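PDB 2YKF: sensor histidine kinase PdtaS from Mycobacterium tuberculosis, which probably autophosphorylates on a histidine when its sensor binds c-di-GMP, then signals through PdtaR so that mycobacteria can adapt to poor nutrient conditions. Local coordinates for residues Leu37-Tyr42 / Pro61-Thr66; Gly248-Val253 / Leu261-Pro266; Asp22-Val27 / Ser116-Gly121; Leu186-Val191 / Gly271-Ala276. One frame throughout, in Å; residues are numbered along the deposited sequence.

Contact 1: Leu37-Tyr42 / Pro61-Thr66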
# COMPACT_ATOMS: atom_id res chain seq x y z
N LEU A 37 6.16 -7.37 4.14
CA LEU A 37 6.45 -7.95 5.48
C LEU A 37 7.95 -8.18 5.68
O LEU A 37 8.41 -8.23 6.82
CB LEU A 37 5.71 -9.26 5.63
CG LEU A 37 4.19 -9.30 5.70
CD1 LEU A 37 3.75 -10.75 5.55
CD2 LEU A 37 3.67 -8.71 6.95
N SER A 38 8.68 -8.42 4.59
CA SER A 38 10.13 -8.64 4.68
C SER A 38 10.91 -7.31 4.68
O SER A 38 12.10 -7.34 4.91
CB SER A 38 10.65 -9.46 3.50
OG SER A 38 9.95 -10.67 3.31
N PHE A 39 10.27 -6.17 4.32
CA PHE A 39 11.01 -4.93 4.05
C PHE A 39 12.16 -5.18 3.07
O PHE A 39 13.29 -4.65 3.26
CB PHE A 39 11.58 -4.32 5.37
CG PHE A 39 10.56 -4.17 6.45
CD1 PHE A 39 9.79 -3.01 6.53
CD2 PHE A 39 10.33 -5.17 7.37
CE1 PHE A 39 8.81 -2.88 7.50
CE2 PHE A 39 9.33 -5.05 8.31
CZ PHE A 39 8.59 -3.89 8.40
N ALA A 40 11.89 -5.94 2.01
CA ALA A 40 12.91 -6.47 1.11
C ALA A 40 12.43 -6.55 -0.29
O ALA A 40 11.21 -6.76 -0.55
CB ALA A 40 13.35 -7.95 1.63
N ASP A 41 13.39 -6.48 -1.23
CA ASP A 41 13.15 -6.79 -2.60
C ASP A 41 13.16 -8.30 -2.90
O ASP A 41 13.92 -9.07 -2.28
CB ASP A 41 14.27 -6.17 -3.45
CG ASP A 41 14.31 -4.70 -3.36
OD1 ASP A 41 13.54 -4.10 -4.15
OD2 ASP A 41 15.11 -4.12 -2.54
N TYR A 42 12.33 -8.77 -3.85
CA TYR A 42 12.48 -10.19 -4.28
C TYR A 42 12.62 -10.24 -5.76
O TYR A 42 11.96 -9.43 -6.52
CB TYR A 42 11.23 -11.04 -3.90
CG TYR A 42 11.19 -11.38 -2.42
CD1 TYR A 42 10.67 -10.49 -1.48
CD2 TYR A 42 11.72 -12.62 -1.96
CE1 TYR A 42 10.70 -10.78 -0.11
CE2 TYR A 42 11.74 -12.94 -0.63
CZ TYR A 42 11.19 -12.04 0.29
OH TYR A 42 11.17 -12.40 1.60
N PRO A 61 9.69 -3.69 -1.94
CA PRO A 61 8.82 -3.44 -0.78
C PRO A 61 8.20 -2.02 -0.80
O PRO A 61 8.84 -1.06 -1.23
CB PRO A 61 9.79 -3.55 0.40
CG PRO A 61 11.15 -3.12 -0.17
CD PRO A 61 11.12 -3.49 -1.64
N ASN A 62 6.93 -1.90 -0.36
CA ASN A 62 6.37 -0.58 -0.17
C ASN A 62 6.62 -0.03 1.21
O ASN A 62 6.38 1.14 1.41
CB ASN A 62 4.86 -0.58 -0.46
CG ASN A 62 4.60 -0.66 -1.98
OD1 ASN A 62 5.47 -0.33 -2.79
ND2 ASN A 62 3.43 -1.04 -2.36
N THR A 63 7.12 -0.86 2.12
CA THR A 63 7.31 -0.46 3.52
C THR A 63 8.78 -0.05 3.80
O THR A 63 9.12 0.26 4.92
CB THR A 63 7.03 -1.67 4.40
OG1 THR A 63 7.76 -2.78 3.85
CG2 THR A 63 5.50 -2.00 4.38
N GLY A 64 9.65 -0.09 2.80
CA GLY A 64 11.02 0.45 3.01
C GLY A 64 11.74 0.68 1.70
O GLY A 64 11.21 0.32 0.62
N PRO A 65 12.96 1.25 1.74
CA PRO A 65 13.72 1.45 0.45
C PRO A 65 14.07 0.19 -0.30
O PRO A 65 14.32 -0.83 0.31
CB PRO A 65 15.02 2.14 0.92
CG PRO A 65 15.15 1.81 2.35
CD PRO A 65 13.73 1.78 2.90
N THR A 66 14.13 0.28 -1.62
CA THR A 66 14.61 -0.81 -2.45
C THR A 66 16.17 -0.79 -2.45
O THR A 66 16.76 0.24 -2.23
CB THR A 66 14.09 -0.65 -3.90
OG1 THR A 66 14.44 -1.79 -4.67
CG2 THR A 66 14.73 0.57 -4.61
O HOH W 1 13.51 -2.05 2.78
O HOH W 2 15.00 -3.61 0.05

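Contact 2: Gly248-Val253 / Leu261-Pro266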
# COMPACT_ATOMS: atom_id res chain seq x y z
N GLY A 248 -7.99 -18.98 3.22
CA GLY A 248 -8.13 -17.54 3.49
C GLY A 248 -9.24 -16.91 2.64
O GLY A 248 -9.58 -17.40 1.53
N MET A 249 -9.82 -15.81 3.15
CA MET A 249 -10.81 -15.07 2.38
C MET A 249 -10.64 -13.57 2.51
O MET A 249 -9.97 -13.11 3.41
CB MET A 249 -12.23 -15.41 2.85
CG MET A 249 -12.52 -16.90 2.76
SD MET A 249 -14.23 -17.28 2.37
CE MET A 249 -14.11 -17.77 0.63
N ARG A 250 -11.29 -12.84 1.60
CA ARG A 250 -11.33 -11.37 1.66
C ARG A 250 -12.76 -11.04 2.03
O ARG A 250 -13.68 -11.65 1.50
CB ARG A 250 -10.93 -10.77 0.30
CG ARG A 250 -9.40 -10.89 0.06
CD ARG A 250 -8.90 -10.48 -1.37
NE ARG A 250 -8.40 -11.67 -2.09
CZ ARG A 250 -7.11 -12.03 -2.23
NH1 ARG A 250 -6.12 -11.29 -1.75
NH2 ARG A 250 -6.81 -13.14 -2.90
N MET A 251 -12.97 -10.12 2.97
CA MET A 251 -14.34 -9.74 3.23
C MET A 251 -14.50 -8.32 3.73
O MET A 251 -13.63 -7.80 4.42
CB MET A 251 -15.04 -10.71 4.17
CG MET A 251 -14.42 -10.95 5.50
SD MET A 251 -14.83 -12.63 6.05
CE MET A 251 -16.64 -12.65 5.86
N GLU A 252 -15.63 -7.71 3.38
CA GLU A 252 -15.92 -6.36 3.80
C GLU A 252 -17.00 -6.41 4.87
O GLU A 252 -18.05 -7.08 4.69
CB GLU A 252 -16.37 -5.56 2.59
CG GLU A 252 -16.80 -4.16 2.90
CD GLU A 252 -17.35 -3.41 1.67
OE1 GLU A 252 -16.84 -3.55 0.54
OE2 GLU A 252 -18.29 -2.65 1.86
N VAL A 253 -16.76 -5.77 6.01
CA VAL A 253 -17.72 -5.86 7.08
C VAL A 253 -18.02 -4.44 7.61
O VAL A 253 -17.08 -3.72 7.89
CB VAL A 253 -17.16 -6.59 8.32
CG1 VAL A 253 -18.18 -7.47 8.85
CG2 VAL A 253 -15.91 -7.38 8.05
N LEU A 261 -12.10 -3.75 5.58
CA LEU A 261 -11.87 -4.88 4.66
C LEU A 261 -10.93 -5.79 5.41
O LEU A 261 -9.96 -5.33 5.98
CB LEU A 261 -11.13 -4.47 3.37
CG LEU A 261 -11.83 -3.64 2.33
CD1 LEU A 261 -10.83 -3.42 1.14
CD2 LEU A 261 -13.03 -4.43 1.89
N LEU A 262 -11.22 -7.09 5.38
CA LEU A 262 -10.40 -8.07 6.08
C LEU A 262 -9.89 -9.04 5.07
O LEU A 262 -10.66 -9.44 4.17
CB LEU A 262 -11.25 -8.90 7.05
CG LEU A 262 -11.86 -8.18 8.22
CD1 LEU A 262 -12.78 -9.16 8.95
CD2 LEU A 262 -10.78 -7.74 9.11
N ARG A 263 -8.63 -9.45 5.22
CA ARG A 263 -8.09 -10.56 4.44
C ARG A 263 -7.39 -11.58 5.40
O ARG A 263 -6.54 -11.18 6.21
CB ARG A 263 -7.11 -10.06 3.42
CG ARG A 263 -6.56 -11.21 2.65
CD ARG A 263 -5.47 -10.82 1.81
NE ARG A 263 -4.81 -12.01 1.27
CZ ARG A 263 -3.71 -11.94 0.57
NH1 ARG A 263 -3.15 -10.73 0.37
NH2 ARG A 263 -3.15 -13.04 0.08
N THR A 264 -7.82 -12.84 5.36
CA THR A 264 -7.27 -13.85 6.25
C THR A 264 -6.34 -14.76 5.41
O THR A 264 -6.56 -14.94 4.19
CB THR A 264 -8.38 -14.71 6.91
OG1 THR A 264 -9.14 -15.40 5.88
CG2 THR A 264 -9.38 -13.78 7.67
N LEU A 265 -5.33 -15.29 6.08
CA LEU A 265 -4.29 -16.16 5.50
C LEU A 265 -3.96 -17.20 6.54
O LEU A 265 -3.45 -16.86 7.59
CB LEU A 265 -2.99 -15.38 5.28
CG LEU A 265 -3.03 -14.45 4.14
CD1 LEU A 265 -3.39 -13.12 4.84
CD2 LEU A 265 -1.60 -14.43 3.53
N PRO A 266 -4.37 -18.44 6.33
CA PRO A 266 -4.02 -19.47 7.31
C PRO A 266 -2.49 -19.74 7.23
O PRO A 266 -1.90 -19.64 6.15
CB PRO A 266 -4.83 -20.68 6.86
CG PRO A 266 -5.11 -20.47 5.41
CD PRO A 266 -5.13 -18.96 5.18

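Contact 3: Asp22-Val27 / Ser116-Gly121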
# COMPACT_ATOMS: atom_id res chain seq x y z
N ASP A 22 0.62 -21.48 -13.83
CA ASP A 22 -0.39 -20.89 -12.92
C ASP A 22 0.07 -20.56 -11.54
O ASP A 22 -0.24 -19.50 -11.03
CB ASP A 22 -1.55 -21.86 -12.70
CG ASP A 22 -2.43 -21.96 -13.86
OD1 ASP A 22 -2.34 -21.08 -14.77
OD2 ASP A 22 -3.28 -22.90 -13.82
N HIS A 23 0.74 -21.52 -10.90
CA HIS A 23 1.23 -21.29 -9.58
C HIS A 23 2.22 -20.09 -9.53
O HIS A 23 2.18 -19.31 -8.58
CB HIS A 23 1.92 -22.54 -9.07
CG HIS A 23 2.35 -22.46 -7.64
ND1 HIS A 23 1.45 -22.46 -6.59
CD2 HIS A 23 3.58 -22.42 -7.08
CE1 HIS A 23 2.12 -22.44 -5.45
NE2 HIS A 23 3.42 -22.43 -5.72
N LEU A 24 3.11 -19.96 -10.52
CA LEU A 24 4.03 -18.83 -10.48
C LEU A 24 3.27 -17.54 -10.69
O LEU A 24 3.62 -16.53 -10.08
CB LEU A 24 5.21 -18.95 -11.48
CG LEU A 24 6.14 -20.14 -11.12
CD1 LEU A 24 7.27 -20.21 -12.12
CD2 LEU A 24 6.70 -20.00 -9.75
N HIS A 25 2.28 -17.55 -11.58
CA HIS A 25 1.45 -16.35 -11.77
C HIS A 25 0.80 -15.93 -10.42
O HIS A 25 0.78 -14.75 -10.06
CB HIS A 25 0.33 -16.58 -12.78
CG HIS A 25 0.77 -16.47 -14.20
ND1 HIS A 25 0.89 -15.26 -14.86
CD2 HIS A 25 1.04 -17.43 -15.14
CE1 HIS A 25 1.23 -15.47 -16.13
NE2 HIS A 25 1.33 -16.77 -16.32
N ALA A 26 0.27 -16.91 -9.72
CA ALA A 26 -0.29 -16.72 -8.34
C ALA A 26 0.73 -16.17 -7.34
O ALA A 26 0.42 -15.26 -6.54
CB ALA A 26 -0.91 -18.08 -7.83
N VAL A 27 1.97 -16.71 -7.34
CA VAL A 27 3.00 -16.13 -6.50
C VAL A 27 3.19 -14.63 -6.74
O VAL A 27 3.19 -13.81 -5.76
CB VAL A 27 4.40 -16.81 -6.72
CG1 VAL A 27 5.49 -16.02 -5.93
CG2 VAL A 27 4.31 -18.34 -6.26
N SER A 116 15.60 -18.79 -1.59
CA SER A 116 14.61 -19.81 -1.21
C SER A 116 13.80 -20.35 -2.37
O SER A 116 13.47 -19.63 -3.33
CB SER A 116 13.72 -19.30 -0.09
OG SER A 116 13.10 -18.12 -0.47
N PRO A 117 13.41 -21.61 -2.27
CA PRO A 117 12.69 -22.21 -3.35
C PRO A 117 11.17 -21.99 -3.31
O PRO A 117 10.57 -21.82 -2.25
CB PRO A 117 12.93 -23.70 -3.10
CG PRO A 117 12.94 -23.77 -1.58
CD PRO A 117 13.73 -22.59 -1.20
N VAL A 118 10.57 -22.05 -4.48
CA VAL A 118 9.15 -22.08 -4.61
C VAL A 118 8.86 -23.48 -5.14
O VAL A 118 9.33 -23.81 -6.23
CB VAL A 118 8.69 -21.06 -5.65
CG1 VAL A 118 7.17 -21.13 -5.87
CG2 VAL A 118 9.10 -19.62 -5.22
N ARG A 119 8.12 -24.29 -4.38
CA ARG A 119 7.70 -25.65 -4.81
C ARG A 119 6.30 -25.70 -5.33
O ARG A 119 5.37 -24.91 -4.85
CB ARG A 119 7.84 -26.66 -3.69
CG ARG A 119 9.13 -27.39 -3.78
CD ARG A 119 9.32 -28.52 -2.72
NE ARG A 119 10.77 -28.76 -2.59
CZ ARG A 119 11.62 -28.05 -1.83
NH1 ARG A 119 11.19 -27.03 -1.08
NH2 ARG A 119 12.92 -28.34 -1.81
N PHE A 120 6.13 -26.55 -6.35
CA PHE A 120 4.86 -26.92 -6.85
C PHE A 120 4.88 -28.40 -7.31
O PHE A 120 5.76 -28.83 -8.07
CB PHE A 120 4.45 -26.07 -8.04
CG PHE A 120 3.11 -26.43 -8.59
CD1 PHE A 120 1.94 -25.98 -7.96
CD2 PHE A 120 2.99 -27.30 -9.67
CE1 PHE A 120 0.68 -26.34 -8.45
CE2 PHE A 120 1.73 -27.67 -10.15
CZ PHE A 120 0.58 -27.18 -9.53
N GLY A 121 3.86 -29.14 -6.92
CA GLY A 121 3.94 -30.59 -6.95
C GLY A 121 5.02 -30.75 -5.91
O GLY A 121 4.98 -30.06 -4.84
O HOH W 3 4.58 -22.43 -3.51

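Contact 4: Leu186-Val191 / Gly271-Ala276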
# COMPACT_ATOMS: atom_id res chain seq x y z
N LEU A 186 -2.62 -14.26 14.66
CA LEU A 186 -3.41 -15.11 15.60
C LEU A 186 -2.62 -16.39 15.86
O LEU A 186 -2.03 -16.93 14.97
CB LEU A 186 -4.74 -15.55 14.98
CG LEU A 186 -5.80 -14.55 14.61
CD1 LEU A 186 -7.13 -15.34 14.40
CD2 LEU A 186 -5.93 -13.54 15.76
N ASP A 187 -2.61 -16.86 17.10
CA ASP A 187 -2.00 -18.13 17.40
C ASP A 187 -2.99 -19.26 17.10
O ASP A 187 -4.13 -18.99 16.69
CB ASP A 187 -1.54 -18.15 18.87
CG ASP A 187 -2.70 -18.27 19.85
OD1 ASP A 187 -3.87 -18.59 19.43
OD2 ASP A 187 -2.43 -18.07 21.04
N VAL A 188 -2.57 -20.52 17.32
CA VAL A 188 -3.43 -21.70 17.00
C VAL A 188 -4.79 -21.68 17.64
O VAL A 188 -5.71 -22.23 17.10
CB VAL A 188 -2.76 -23.08 17.34
CG1 VAL A 188 -1.74 -23.45 16.29
CG2 VAL A 188 -2.17 -23.10 18.81
N ASP A 189 -4.93 -21.05 18.79
CA ASP A 189 -6.25 -21.00 19.45
C ASP A 189 -7.09 -19.80 19.04
O ASP A 189 -8.14 -19.59 19.59
CB ASP A 189 -6.09 -20.95 20.98
CG ASP A 189 -5.36 -22.17 21.53
OD1 ASP A 189 -5.55 -23.28 20.96
OD2 ASP A 189 -4.59 -22.00 22.51
N GLY A 190 -6.62 -19.01 18.08
CA GLY A 190 -7.41 -17.85 17.64
C GLY A 190 -7.23 -16.64 18.54
O GLY A 190 -8.00 -15.67 18.45
N VAL A 191 -6.21 -16.70 19.41
CA VAL A 191 -5.83 -15.59 20.33
C VAL A 191 -4.83 -14.67 19.61
O VAL A 191 -3.90 -15.17 18.95
CB VAL A 191 -5.20 -16.13 21.69
CG1 VAL A 191 -4.70 -14.96 22.58
CG2 VAL A 191 -6.25 -17.04 22.42
N GLY A 271 2.25 -29.57 7.25
CA GLY A 271 0.88 -30.09 7.35
C GLY A 271 0.05 -29.67 8.56
O GLY A 271 -1.13 -30.02 8.66
N ARG A 272 0.62 -28.92 9.50
CA ARG A 272 -0.24 -28.35 10.53
C ARG A 272 -0.37 -26.82 10.64
O ARG A 272 0.59 -26.07 10.39
CB ARG A 272 0.07 -28.91 11.90
CG ARG A 272 1.37 -28.60 12.40
CD ARG A 272 2.01 -29.88 13.04
NE ARG A 272 3.44 -29.68 12.90
CZ ARG A 272 4.11 -28.68 13.50
NH1 ARG A 272 3.49 -27.83 14.35
NH2 ARG A 272 5.41 -28.52 13.24
N ASN A 273 -1.54 -26.40 11.12
CA ASN A 273 -1.86 -24.99 11.36
C ASN A 273 -1.07 -24.43 12.52
O ASN A 273 -1.05 -25.03 13.60
CB ASN A 273 -3.36 -24.85 11.67
CG ASN A 273 -3.78 -23.39 11.88
OD1 ASN A 273 -3.90 -22.92 13.02
ND2 ASN A 273 -4.01 -22.66 10.77
N VAL A 274 -0.41 -23.31 12.31
CA VAL A 274 0.28 -22.59 13.35
C VAL A 274 -0.33 -21.17 13.47
O VAL A 274 0.38 -20.20 13.67
CB VAL A 274 1.80 -22.58 13.10
CG1 VAL A 274 2.39 -24.09 13.18
CG2 VAL A 274 2.15 -21.86 11.75
N GLY A 275 -1.65 -21.10 13.37
CA GLY A 275 -2.44 -19.89 13.45
C GLY A 275 -2.72 -19.25 12.08
O GLY A 275 -2.95 -19.94 11.06
N ALA A 276 -2.71 -17.90 12.07
CA ALA A 276 -3.18 -17.15 10.93
C ALA A 276 -2.70 -15.70 10.95
O ALA A 276 -2.37 -15.16 12.00
CB ALA A 276 -4.74 -17.18 10.80

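Contact 1: Leu37-Tyr42 / Pro61-Thr66
Asp41 and Thr66 meet at about a right angle, carboxylate to hydroxyl. Thr66 OG1 donates a short hydrogen bond of 2.5 Å to Asp41 OD1, arriving on the syn side and 23° out of the carboxylate plane. Asp41 CG lies beside the backbone N (chi1 -62°), and from there the carboxylate reaches both Thr66 and Pro61 CD. Val67 N bonds to the other oxygen, OD2, so both carboxylate oxygens have a partner in the loop.

Phe39 and Thr63 also cross at about a right angle. Phe39 CD1 lies 3.4 Å from Thr63 OG1, which approaches the ring obliquely, while Thr63 O lies in the ring plane at the edge. The hydroxyl of Thr63 is bonded to Asp36 O near the end of the helix. Between these pairs the Pro61 ring presses on the backbone of Ala40, with Pro61 CD 3.4 Å from Ala40 O. One water sits 2.7 Å from Phe39 O and 2.9 Å from Pro65 O.

Phe39, with positive phi, is the C-prime residue of the Schellman motif that ends helix 18-38. After Ala40 the chain enters strand 41-47 of the GAF domain. This strand lies between strands 53-59 and 123-131, where Tyr42 pairs with Cys59 and Asp41 with His131, while Leu37 packs on helix 143-161.

Contact 2: Gly248-Val253 / Leu261-Pro266
Thr264 OG1 takes a hydrogen bond from Met249 N across the hairpin, 2.8 Å long and fairly straight at 165°. The same oxygen is hydrogen-bonded to His237 NE2. With chi1 at 61°, OG1 lies between the backbone N and the carbonyl carbon, within reach of Met249 N. Thr264 N returns a bond to Met249 O. Met251 and Leu262 form the regular hydrogen-bonded antiparallel pair, with two bonds of 2.7 Å, Met251 N to Leu262 O and Leu262 N to Met251 O.

Arg250 and Arg263 form a non-hydrogen-bonded pair, and their side chains run side by side in the same direction. Arg250 NH1 lies over the centre of the Arg263 guanidinium, 3.4 Å from Arg263 NE, with the two planes 42° apart. The like charges probably repel, which the salt bridge of Arg263 NH2 to Glu30 may offset. On the Met251 and Leu262 face, Val253 CG2 touches Leu262 CD1 at 3.7 Å.

The hairpin closes one side of the PAS-like sheet. Strand 250-255 is outermost within the chain, strand 258-269 pairs next with strand 272-282, and helix 228-243 covers Thr264 and Pro266.

Contact 3: Asp22-Val27 / Ser116-Gly121
The helical turn that carries His23 lies over strand 116-120, which holds Val118 and Phe120. The two short axes come within 9.7 Å and their N-to-C directions differ by 135°. The nearest CA atoms belong to His23 and Phe120. Backbone atoms do not meet, and side chains fill the gap.

His23 reaches furthest across. Its CG is anti to the backbone N (chi1 -174°), and the ring extends toward the strand. Phe120 slides past it in the opposite direction. Phe120 CD1 sits over one face of the imidazole, offset toward the rim and 3.6 Å from His23 CG. The two ring planes are 38° apart, so the pair is oblique. At the imidazole edge, near its plane, Val118 CG1 lies 4.0 Å from His23 NE2.

This is the helix-on-sheet layer of the GAF domain. Helix 18-38 packs on the antiparallel sheet, in which strand 114-120 is outermost within the chain. Helix 143-161 lies beside it, and its Leu159 touches Val27.

Val118 CG1 is the common point of the apolar contacts. Val27 CG2 meets it at 4.0 Å and Leu24 CD2 at 4.1 Å. Leu24 also packs on Met44 and Val46 of the sheet.

One water bridges the imidazole and the strand backbone, 2.5 Å from His23 NE2 and 2.9 Å from Arg119 O. The guanidinium of Arg119 is bonded to Ala160 O.

Contact 4: Leu186-Val191 / Gly271-Ala276
Leu186 and Ala276 are joined by two backbone hydrogen bonds and form one antiparallel hydrogen-bonded pair. Leu186 N gives to Ala276 O at 2.8 Å and nearly straight. Ala276 N gives to Leu186 O at 3.1 Å, tilted 33° from the carbonyl plane. Leu186 O also receives a CA-H...O contact from Gly275, whose CA is 3.4 Å away. A CB on Gly275 would point at the other segment and clash with Leu186 O, so the lack of a side chain lets the backbones approach.

Van der Waals contacts are few. Val188 CG1 is anti to its own carbonyl carbon (chi1 -77°). This methyl rests on the strand backbone, 3.2 Å from Asn273 O and 3.7 Å from Val274 CA. The apolar pair is Leu186 CB and Ala276 CB, 4.5 Å apart on the same face of the sheet, where Ala276 also packs on Leu241 of helix 228-243.

Polar side chains shape each segment from within. Asp187 OD1 accepts Val191 N at 3.0 Å, and the donor comes from above the carboxylate plane. Asp189 N makes a weak bond to the same oxygen. In one of two conformers, Asn273 OD1 accepts Gly275 N at 2.9 Å and forms an Asx turn, which is less certain for the other.

Asp187 to Gly190 form a type I turn. Asp187 N bonds to Val191 O and Gly190 has positive phi, which makes this a type I turn with a G1 bulge. It links strands 183-186 and 192-195. The pairing with strand 272-282 puts the first and last strands of the PAS-like sheet side by side, in the 2-1-5-4-3 order of PAS folds.

Contacts 1 and 3 belong to the GAF domain and contacts 2 and 4 to the PAS-like domain of this sensor region. The predicted phosphohistidine is not in the model. Contacts 1 and 3 share helix 18-38 but sit about 20 Å apart between centres. Contact 1 is nested in the chain loop that contact 3 closes. Contacts 2 and 4 are about 16 Å apart between centres and do touch: Leu265 O is 3.5 Å from Ala276 CB. Their strands 258-269 and 272-282 are neighbours in one sheet. Contacts 1 and 2 lie on opposite sides of the chain's centre, and both reach the second subunit. A sulfate, probably from crystallisation, lies about 4 Å from the Thr63 side chain in contact 1.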